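Local structure of aspartate--tRNA(Asp/Asn) ligase (Sulfolobus tokodaii, 1WYD) at the interface of chains A and B. The protein catalyses ATP-dependent attachment of L-aspartate to both tRNA(Asp) and tRNA(Asn), working as a homodimeric, non-discriminating class II aminoacyl-tRNA synthetase. Sequence-based numbering; all coordinates share one arbitrary frame. Chains: chain A/B, hypothetical aspartyl-tRNA synthetase.

Contact 1: the interface of chains A and B. Residues chain A 3, 22-24, 68, 95; chain B 200, 232, 393.
A:Arg3 and B:Glu200 reach towards each other from opposite directions and meet in a salt bridge. Both terminal nitrogens of the guanidinium turn to one carboxylate oxygen: NH2 of A:Arg3 donates to OE1 of B:Glu200 at 2.8 Å, approaching from the syn side but tilted well out of the carboxylate plane, while the NH1 bond to the same oxygen is weak. The grip is bent, with 127° at the hydrogen of NH2, and the two flat groups are not coplanar. NH2 of A:Arg3 also donates to the backbone oxygen of A:Ala22 at 3.0 Å, arriving from well above the carbonyl plane; this second bond fixes the guanidinium against strand 18-31 of its own chain. Two bends put it there: CG lies between the backbone N and carbonyl carbon (chi1 56°), and the chain turns again at chi3.

B:Phe232 is the apolar plug of the patch. Its ring stands almost perpendicular to the guanidinium (81°), with CE1 3.4 Å from NH2 of A:Arg3. The methyl CB of A:Ala22 sits over one face, offset toward the rim, and the far end of the ring points at A:Val68, whose CG1 is 3.5 Å from CE2 of B:Phe232. CD1 of A:Leu95 lies 4.0 Å from that same CE2 of B:Phe232. B:Glu200 is flanked too: its CG lies in the plane of the A:Trp24 indole, at the edge, 3.9 Å from CZ3.

In chain A the receiving surface is the N-terminal OB-fold domain, through strands 18-31 and 68-77. Chain B contributes loops of its catalytic domain: B:Glu200 comes directly after helix 189-199, B:Phe232 directly after strand 222-231, and B:Pro393 directly before strand 394-400.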
loop_
_atom_site.group_PDB
_atom_site.type_symbol
_atom_site.label_atom_id
_atom_site.label_comp_id
_atom_site.label_asym_id
_atom_site.label_seq_id
_atom_site.Cartn_x
_atom_site.Cartn_y
_atom_site.Cartn_z
ATOM N N ARG A 3 -26.434 10.336 -10.519
ATOM C CA ARG A 3 -27.046 9.228 -11.215
ATOM C C ARG A 3 -27.967 8.506 -10.251
ATOM O O ARG A 3 -28.018 8.848 -9.067
ATOM C CB ARG A 3 -25.987 8.288 -11.820
ATOM C CG ARG A 3 -24.971 7.715 -10.844
ATOM C CD ARG A 3 -24.213 6.500 -11.374
ATOM N NE ARG A 3 -23.245 6.863 -12.414
ATOM C CZ ARG A 3 -22.015 7.357 -12.200
ATOM N NH1 ARG A 3 -21.532 7.557 -10.969
ATOM N NH2 ARG A 3 -21.241 7.632 -13.242
ATOM N N ALA A 22 -25.062 9.066 -15.384
ATOM C CA ALA A 22 -24.032 10.093 -15.449
ATOM C C ALA A 22 -22.869 9.422 -16.084
ATOM O O ALA A 22 -22.602 8.251 -15.817
ATOM C CB ALA A 22 -23.653 10.563 -14.076
ATOM N N GLY A 23 -22.160 10.150 -16.930
ATOM C CA GLY A 23 -20.986 9.582 -17.562
ATOM C C GLY A 23 -20.387 10.434 -18.649
ATOM O O GLY A 23 -20.653 11.627 -18.754
ATOM N N TRP A 24 -19.583 9.773 -19.472
ATOM C CA TRP A 24 -18.787 10.396 -20.515
ATOM C C TRP A 24 -19.377 10.110 -21.919
ATOM O O TRP A 24 -19.842 8.989 -22.218
ATOM C CB TRP A 24 -17.362 9.860 -20.428
ATOM C CG TRP A 24 -16.542 10.522 -19.383
ATOM C CD1 TRP A 24 -15.827 11.693 -19.512
ATOM C CD2 TRP A 24 -16.346 10.082 -18.036
ATOM N NE1 TRP A 24 -15.200 11.997 -18.326
ATOM C CE2 TRP A 24 -15.498 11.029 -17.401
ATOM C CE3 TRP A 24 -16.797 8.978 -17.290
ATOM C CZ2 TRP A 24 -15.068 10.893 -16.054
ATOM C CZ3 TRP A 24 -16.380 8.857 -15.927
ATOM C CH2 TRP A 24 -15.534 9.815 -15.335
ATOM N N VAL A 68 -18.729 15.245 -19.956
ATOM C CA VAL A 68 -19.372 14.549 -18.867
ATOM C C VAL A 68 -20.793 15.072 -18.818
ATOM O O VAL A 68 -21.011 16.285 -18.709
ATOM C CB VAL A 68 -18.712 14.889 -17.508
ATOM C CG1 VAL A 68 -19.416 14.147 -16.365
ATOM C CG2 VAL A 68 -17.211 14.628 -17.546
ATOM N N LEU A 95 -22.463 18.481 -17.494
ATOM C CA LEU A 95 -21.642 18.763 -16.311
ATOM C C LEU A 95 -20.285 19.407 -16.643
ATOM O O LEU A 95 -19.924 20.446 -16.098
ATOM C CB LEU A 95 -21.481 17.504 -15.462
ATOM C CG LEU A 95 -22.853 16.874 -15.149
ATOM C CD1 LEU A 95 -22.730 15.459 -14.628
ATOM C CD2 LEU A 95 -23.730 17.763 -14.208
ATOM N N GLU B 200 -13.426 6.673 -12.016
ATOM C CA GLU B 200 -14.382 7.162 -10.998
ATOM C C GLU B 200 -14.041 7.000 -9.507
ATOM O O GLU B 200 -14.145 7.962 -8.733
ATOM C CB GLU B 200 -15.776 6.615 -11.244
ATOM C CG GLU B 200 -16.484 7.317 -12.388
ATOM C CD GLU B 200 -17.905 6.847 -12.602
ATOM O OE1 GLU B 200 -18.799 7.235 -11.841
ATOM O OE2 GLU B 200 -18.114 6.093 -13.559
ATOM N N PHE B 232 -18.382 12.084 -9.198
ATOM C CA PHE B 232 -19.826 12.336 -9.013
ATOM C C PHE B 232 -20.196 12.297 -7.551
ATOM O O PHE B 232 -21.102 11.588 -7.135
ATOM C CB PHE B 232 -20.703 11.391 -9.864
ATOM C CG PHE B 232 -20.331 11.397 -11.321
ATOM C CD1 PHE B 232 -19.553 10.375 -11.859
ATOM C CD2 PHE B 232 -20.709 12.449 -12.140
ATOM C CE1 PHE B 232 -19.182 10.396 -13.213
ATOM C CE2 PHE B 232 -20.346 12.472 -13.489
ATOM C CZ PHE B 232 -19.584 11.445 -14.032
ATOM N N PRO B 393 -17.248 16.212 -11.870
ATOM C CA PRO B 393 -17.263 16.698 -10.500
ATOM C C PRO B 393 -16.772 15.557 -9.647
ATOM O O PRO B 393 -17.171 14.403 -9.824
ATOM C CB PRO B 393 -18.742 16.967 -10.239
ATOM C CG PRO B 393 -19.336 17.088 -11.609
ATOM C CD PRO B 393 -18.608 16.070 -12.413
#

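Contact 2: the interface of chains A and B. Residues chain A 161, 174-177; chain B 173-174, 184.
The class II synthetase dimer core meets here, close to its two-fold axis, where strand 174-177 of each catalytic domain runs antiparallel to its twin. The backbone N of A:Ile176 donates to the carbonyl oxygen of B:Pro174 at 3.0 Å, a nearly straight bond with 163° at the hydrogen. Symmetry supplies the same bond with the chains exchanged, so the two strands are bridged about residue 175. How near the axis lies is plain from the carbonyl oxygens of A:Pro174 and B:Pro174, 4.1 Å from each other.

Side chains close in around this backbone pairing. The B:Pro174 ring crosses A:Ile176 at about a right angle, its CB 3.7 Å from CG1 of the isoleucine. A:Val175 holds CG1 opposite the backbone N (chi1 -175°), which brings that methyl to 3.8 Å from CB of B:Phe173 and also beside the bonded B:Pro174 oxygen.

Beyond it the two aromatic residues meet. The CD1-CE1 side of the A:Tyr177 ring lies over one face of B:Phe173, displaced toward the rim, with CD1 3.7 Å from CE2. B:Phe173 also brings CD2 to 3.4 Å from the carbonyl oxygen of A:Ile176. Were B:Phe173 an alanine, the A:Tyr177 ring would probably lose the aromatic face it rests on and be freer to turn, with a gap opening beneath it and beside the A:Ile176 carbonyl oxygen.

A:Ile161 backs the tyrosine within its own chain, CG2 standing over a face of the A:Tyr177 ring. Its other branch crosses to the partner, where CD1 of A:Ile161 lies 3.8 Å from CD1 of B:Leu184. That leucine closes strand 180-184, which follows strand 174-177 after a short turn, while A:Ile161 belongs to the short strand 161-162.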
loop_
_atom_site.group_PDB
_atom_site.type_symbol
_atom_site.label_atom_id
_atom_site.label_comp_id
_atom_site.label_asym_id
_atom_site.label_seq_id
_atom_site.Cartn_x
_atom_site.Cartn_y
_atom_site.Cartn_z
ATOM N N ILE A 161 13.239 6.858 2.749
ATOM C CA ILE A 161 14.492 7.619 2.784
ATOM C C ILE A 161 15.429 6.941 3.777
ATOM O O ILE A 161 15.045 6.718 4.934
ATOM C CB ILE A 161 14.267 9.136 3.224
ATOM C CG1 ILE A 161 13.341 9.903 2.265
ATOM C CG2 ILE A 161 15.640 9.861 3.414
ATOM C CD1 ILE A 161 12.702 11.235 2.904
ATOM N N PRO A 174 19.796 10.225 -4.895
ATOM C CA PRO A 174 20.044 11.153 -3.786
ATOM C C PRO A 174 18.815 12.002 -3.399
ATOM O O PRO A 174 18.148 12.569 -4.275
ATOM C CB PRO A 174 21.113 12.077 -4.364
ATOM C CG PRO A 174 21.798 11.227 -5.442
ATOM C CD PRO A 174 20.688 10.486 -6.050
ATOM N N VAL A 175 18.568 12.105 -2.094
ATOM C CA VAL A 175 17.581 13.036 -1.568
ATOM C C VAL A 175 18.227 14.042 -0.649
ATOM O O VAL A 175 18.977 13.658 0.230
ATOM C CB VAL A 175 16.493 12.326 -0.698
ATOM C CG1 VAL A 175 15.449 13.338 -0.304
ATOM C CG2 VAL A 175 15.884 11.190 -1.428
ATOM N N ILE A 176 17.898 15.325 -0.799
ATOM C CA ILE A 176 18.458 16.341 0.092
ATOM C C ILE A 176 17.560 16.449 1.290
ATOM O O ILE A 176 16.489 17.013 1.239
ATOM C CB ILE A 176 18.705 17.755 -0.608
ATOM C CG1 ILE A 176 19.412 17.598 -1.947
ATOM C CG2 ILE A 176 19.531 18.710 0.308
ATOM C CD1 ILE A 176 20.537 16.579 -1.884
ATOM N N TYR A 177 18.071 15.930 2.385
ATOM C CA TYR A 177 17.305 15.608 3.536
ATOM C C TYR A 177 17.911 16.357 4.715
ATOM O O TYR A 177 18.842 15.862 5.345
ATOM C CB TYR A 177 17.348 14.062 3.738
ATOM C CG TYR A 177 16.454 13.594 4.886
ATOM C CD1 TYR A 177 15.064 13.498 4.724
ATOM C CD2 TYR A 177 17.003 13.262 6.127
ATOM C CE1 TYR A 177 14.204 13.068 5.804
ATOM C CE2 TYR A 177 16.188 12.871 7.192
ATOM C CZ TYR A 177 14.787 12.781 7.020
ATOM O OH TYR A 177 14.009 12.386 8.078
ATOM N N PHE B 173 11.117 17.643 -0.467
ATOM C CA PHE B 173 12.481 17.162 -0.542
ATOM C C PHE B 173 12.986 17.128 -1.971
ATOM O O PHE B 173 12.347 16.562 -2.851
ATOM C CB PHE B 173 12.603 15.795 0.114
ATOM C CG PHE B 173 12.427 15.827 1.600
ATOM C CD1 PHE B 173 11.375 15.171 2.198
ATOM C CD2 PHE B 173 13.308 16.531 2.399
ATOM C CE1 PHE B 173 11.220 15.202 3.547
ATOM C CE2 PHE B 173 13.142 16.563 3.763
ATOM C CZ PHE B 173 12.112 15.878 4.333
ATOM N N PRO B 174 14.116 17.792 -2.217
ATOM C CA PRO B 174 14.826 17.666 -3.498
ATOM C C PRO B 174 15.227 16.218 -3.769
ATOM O O PRO B 174 15.797 15.583 -2.894
ATOM C CB PRO B 174 16.068 18.536 -3.269
ATOM C CG PRO B 174 15.559 19.622 -2.315
ATOM C CD PRO B 174 14.766 18.786 -1.328
ATOM N N LEU B 184 9.965 14.858 -3.885
ATOM C CA LEU B 184 9.151 13.861 -3.298
ATOM C C LEU B 184 7.713 14.447 -3.081
ATOM O O LEU B 184 7.512 15.518 -2.442
ATOM C CB LEU B 184 9.785 13.428 -1.960
ATOM C CG LEU B 184 10.847 12.345 -1.922
ATOM C CD1 LEU B 184 11.037 11.786 -0.509
ATOM C CD2 LEU B 184 10.521 11.207 -2.868
#

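Contacts 1 and 2 belong to the same dimer interface, with their C-alpha centres about 38 Å apart, and have no residue in common. Contact 2 joins one catalytic domain to the other near the two-fold axis, whereas contact 1 lies out toward the periphery, where the OB-fold domain of one subunit rests on the catalytic domain of the other. In sequence, helix 189-199 of chain B separates the strand ending at B:Leu184 in contact 2 from B:Glu200 in contact 1. With its twin, contact 1 probably helps to set each anticodon-binding domain against the paired catalytic cores.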